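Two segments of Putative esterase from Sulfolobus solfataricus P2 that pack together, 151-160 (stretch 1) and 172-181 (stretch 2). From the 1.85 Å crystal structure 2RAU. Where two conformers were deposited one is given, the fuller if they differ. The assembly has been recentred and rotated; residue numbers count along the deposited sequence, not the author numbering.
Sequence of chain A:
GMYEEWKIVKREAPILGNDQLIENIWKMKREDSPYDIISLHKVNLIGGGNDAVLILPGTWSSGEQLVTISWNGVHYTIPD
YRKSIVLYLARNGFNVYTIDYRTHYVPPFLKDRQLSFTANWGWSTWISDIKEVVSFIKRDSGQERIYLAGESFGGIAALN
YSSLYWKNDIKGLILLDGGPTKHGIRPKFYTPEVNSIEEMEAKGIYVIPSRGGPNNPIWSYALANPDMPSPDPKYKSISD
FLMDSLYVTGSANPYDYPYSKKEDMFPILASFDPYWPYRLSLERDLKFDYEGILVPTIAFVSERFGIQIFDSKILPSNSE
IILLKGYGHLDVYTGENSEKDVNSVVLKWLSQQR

Stretch 1, residues 151-160: ESFGGIAALN
Stretch 2 172-181: GLILLDGGPT

Close backbone approach is often bought with glycine; in this esterase pair it is the start of a helix against the loop that follows a strand. Strand 172-176 runs nearly antiparallel to the helix that runs through Gly154 to Asn160 and continues onward (157°, axes 7.7 Å apart at closest). Along the strand, Leu173 (m, t) points toward the helix and sets CD2 4.0 Å from Ala158 CB. Ile174 (m, t) points sideways, its end leading off from the helix. Leu175 (m, t) starts sideways, but its end comes nearer the helix, placing CD1 3.8 Å from Leu159 CD1 and CD2 3.6 Å from Gly155 O. Leu176 (m, t) pairs in a parallel bridge with Glu151 (m, t), their CA atoms 4.9 Å apart and both side chains on the same sheet face; its O accepts a hydrogen bond from Ser152 N at 3.3 Å. The chain then leaves the strand through Asp177 (phi/psi 50/57), whose O lies 3.2 Å from Ser152 CA, itself at 60/-123. Extended Gly178 (-163/138) brings CA to 3.2 Å from Ser152 O, where a CB would clash; a CB on Gly155 would likewise strike Gly178 O. Gly179 (164/-179) follows, its O 3.1 Å from CG1 of Ile156 (m, t). Pro180 (-51/137, C-gamma exo) closes the contact, CD 3.2 Å from CD1 of Leu159, whose chi1 of -100° lies between wells. Thr181 takes p.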

# COMPACT_ATOMS: atom_id res chain seq x y z
N GLU A 151 4.15 -1.85 1.64
CA GLU A 151 3.09 -2.81 1.98
C GLU A 151 2.73 -3.65 0.78
O GLU A 151 2.32 -3.13 -0.24
CB GLU A 151 1.83 -2.06 2.45
CG GLU A 151 2.07 -1.14 3.62
CD GLU A 151 0.82 -0.49 4.19
OE1 GLU A 151 -0.29 -0.62 3.58
OE2 GLU A 151 0.93 0.15 5.26
N SER A 152 2.88 -4.98 0.90
CA SER A 152 2.47 -5.91 -0.14
C SER A 152 3.27 -5.61 -1.46
O SER A 152 4.49 -5.62 -1.42
CB SER A 152 0.93 -5.83 -0.27
OG SER A 152 0.44 -6.96 -0.93
N PHE A 153 2.59 -5.35 -2.59
CA PHE A 153 3.25 -4.86 -3.82
C PHE A 153 4.26 -3.74 -3.53
O PHE A 153 5.32 -3.66 -4.12
CB PHE A 153 2.23 -4.30 -4.83
CG PHE A 153 2.86 -3.45 -5.88
CD1 PHE A 153 3.44 -4.01 -6.99
CD2 PHE A 153 2.98 -2.06 -5.70
CE1 PHE A 153 4.05 -3.21 -7.95
CE2 PHE A 153 3.60 -1.25 -6.68
CZ PHE A 153 4.17 -1.85 -7.77
N GLY A 154 3.92 -2.84 -2.63
CA GLY A 154 4.83 -1.76 -2.25
C GLY A 154 6.14 -2.23 -1.69
O GLY A 154 7.13 -1.50 -1.76
N GLY A 155 6.17 -3.42 -1.11
CA GLY A 155 7.43 -4.02 -0.65
C GLY A 155 8.35 -4.45 -1.80
O GLY A 155 9.56 -4.25 -1.74
N ILE A 156 7.75 -5.00 -2.85
CA ILE A 156 8.46 -5.31 -4.09
C ILE A 156 8.98 -4.01 -4.71
O ILE A 156 10.12 -3.94 -5.14
CB ILE A 156 7.56 -6.07 -5.14
CG1 ILE A 156 7.05 -7.42 -4.57
CG2 ILE A 156 8.35 -6.39 -6.37
CD1 ILE A 156 5.83 -8.08 -5.30
N ALA A 157 8.13 -3.00 -4.78
CA ALA A 157 8.51 -1.68 -5.29
C ALA A 157 9.69 -1.11 -4.48
O ALA A 157 10.64 -0.58 -5.06
CB ALA A 157 7.32 -0.73 -5.27
N ALA A 158 9.65 -1.24 -3.15
CA ALA A 158 10.71 -0.73 -2.27
C ALA A 158 12.05 -1.41 -2.57
O ALA A 158 13.12 -0.76 -2.63
CB ALA A 158 10.34 -0.92 -0.83
N LEU A 159 11.99 -2.73 -2.75
CA LEU A 159 13.18 -3.49 -3.06
C LEU A 159 13.73 -3.17 -4.45
O LEU A 159 14.95 -3.06 -4.63
CB LEU A 159 12.90 -4.99 -2.94
CG LEU A 159 13.39 -5.61 -1.63
CD1 LEU A 159 12.58 -6.84 -1.26
CD2 LEU A 159 14.90 -5.89 -1.74
N ASN A 160 12.83 -3.09 -5.44
CA ASN A 160 13.22 -2.72 -6.81
C ASN A 160 13.84 -1.30 -6.88
O ASN A 160 14.87 -1.08 -7.55
CB ASN A 160 11.99 -2.84 -7.74
CG ASN A 160 11.59 -4.28 -7.98
OD1 ASN A 160 12.28 -5.19 -7.53
ND2 ASN A 160 10.45 -4.49 -8.65
N GLY A 172 17.41 2.47 5.17
CA GLY A 172 16.74 1.40 5.89
C GLY A 172 15.51 0.97 5.13
O GLY A 172 14.83 1.79 4.50
N LEU A 173 15.23 -0.33 5.18
CA LEU A 173 14.06 -0.92 4.52
C LEU A 173 13.12 -1.59 5.53
O LEU A 173 13.56 -2.29 6.42
CB LEU A 173 14.47 -1.92 3.44
CG LEU A 173 14.95 -1.35 2.11
CD1 LEU A 173 15.83 -2.38 1.37
CD2 LEU A 173 13.79 -0.87 1.25
N ILE A 174 11.83 -1.29 5.40
CA ILE A 174 10.80 -1.89 6.23
C ILE A 174 9.77 -2.56 5.31
O ILE A 174 9.00 -1.89 4.63
CB ILE A 174 10.07 -0.84 7.08
CG1 ILE A 174 11.07 -0.07 7.98
CG2 ILE A 174 8.88 -1.48 7.89
CD1 ILE A 174 10.56 1.31 8.42
N LEU A 175 9.75 -3.89 5.29
CA LEU A 175 8.83 -4.65 4.43
C LEU A 175 7.68 -5.21 5.27
O LEU A 175 7.88 -6.03 6.15
CB LEU A 175 9.58 -5.77 3.69
CG LEU A 175 10.82 -5.31 2.89
CD1 LEU A 175 11.65 -6.55 2.41
CD2 LEU A 175 10.38 -4.32 1.73
N LEU A 176 6.48 -4.68 5.02
CA LEU A 176 5.26 -5.02 5.75
C LEU A 176 4.46 -6.02 4.89
O LEU A 176 3.62 -5.65 4.04
CB LEU A 176 4.45 -3.74 6.06
CG LEU A 176 5.20 -2.68 6.90
CD1 LEU A 176 4.53 -1.32 6.80
CD2 LEU A 176 5.36 -3.11 8.34
N ASP A 177 4.78 -7.28 5.07
CA ASP A 177 4.20 -8.37 4.27
C ASP A 177 4.32 -8.05 2.77
O ASP A 177 3.34 -8.04 2.03
CB ASP A 177 2.76 -8.69 4.73
CG ASP A 177 2.44 -10.18 4.78
OD1 ASP A 177 3.37 -11.01 4.90
OD2 ASP A 177 1.22 -10.52 4.73
N GLY A 178 5.54 -7.82 2.31
CA GLY A 178 5.71 -7.52 0.90
C GLY A 178 7.14 -7.66 0.43
O GLY A 178 8.06 -7.23 1.07
N GLY A 179 7.30 -8.24 -0.74
CA GLY A 179 8.62 -8.41 -1.33
C GLY A 179 8.52 -9.43 -2.46
O GLY A 179 7.41 -9.92 -2.76
N PRO A 180 9.67 -9.72 -3.12
CA PRO A 180 9.67 -10.78 -4.11
C PRO A 180 9.06 -12.04 -3.51
O PRO A 180 9.30 -12.41 -2.33
CB PRO A 180 11.15 -10.98 -4.43
CG PRO A 180 11.79 -9.67 -4.16
CD PRO A 180 10.98 -9.06 -3.01
N THR A 181 8.23 -12.63 -4.35
CA THR A 181 7.50 -13.81 -4.04
C THR A 181 8.34 -14.98 -4.56
O THR A 181 9.31 -14.77 -5.26
CB THR A 181 6.13 -13.74 -4.71
OG1 THR A 181 6.30 -13.69 -6.13
CG2 THR A 181 5.38 -12.47 -4.24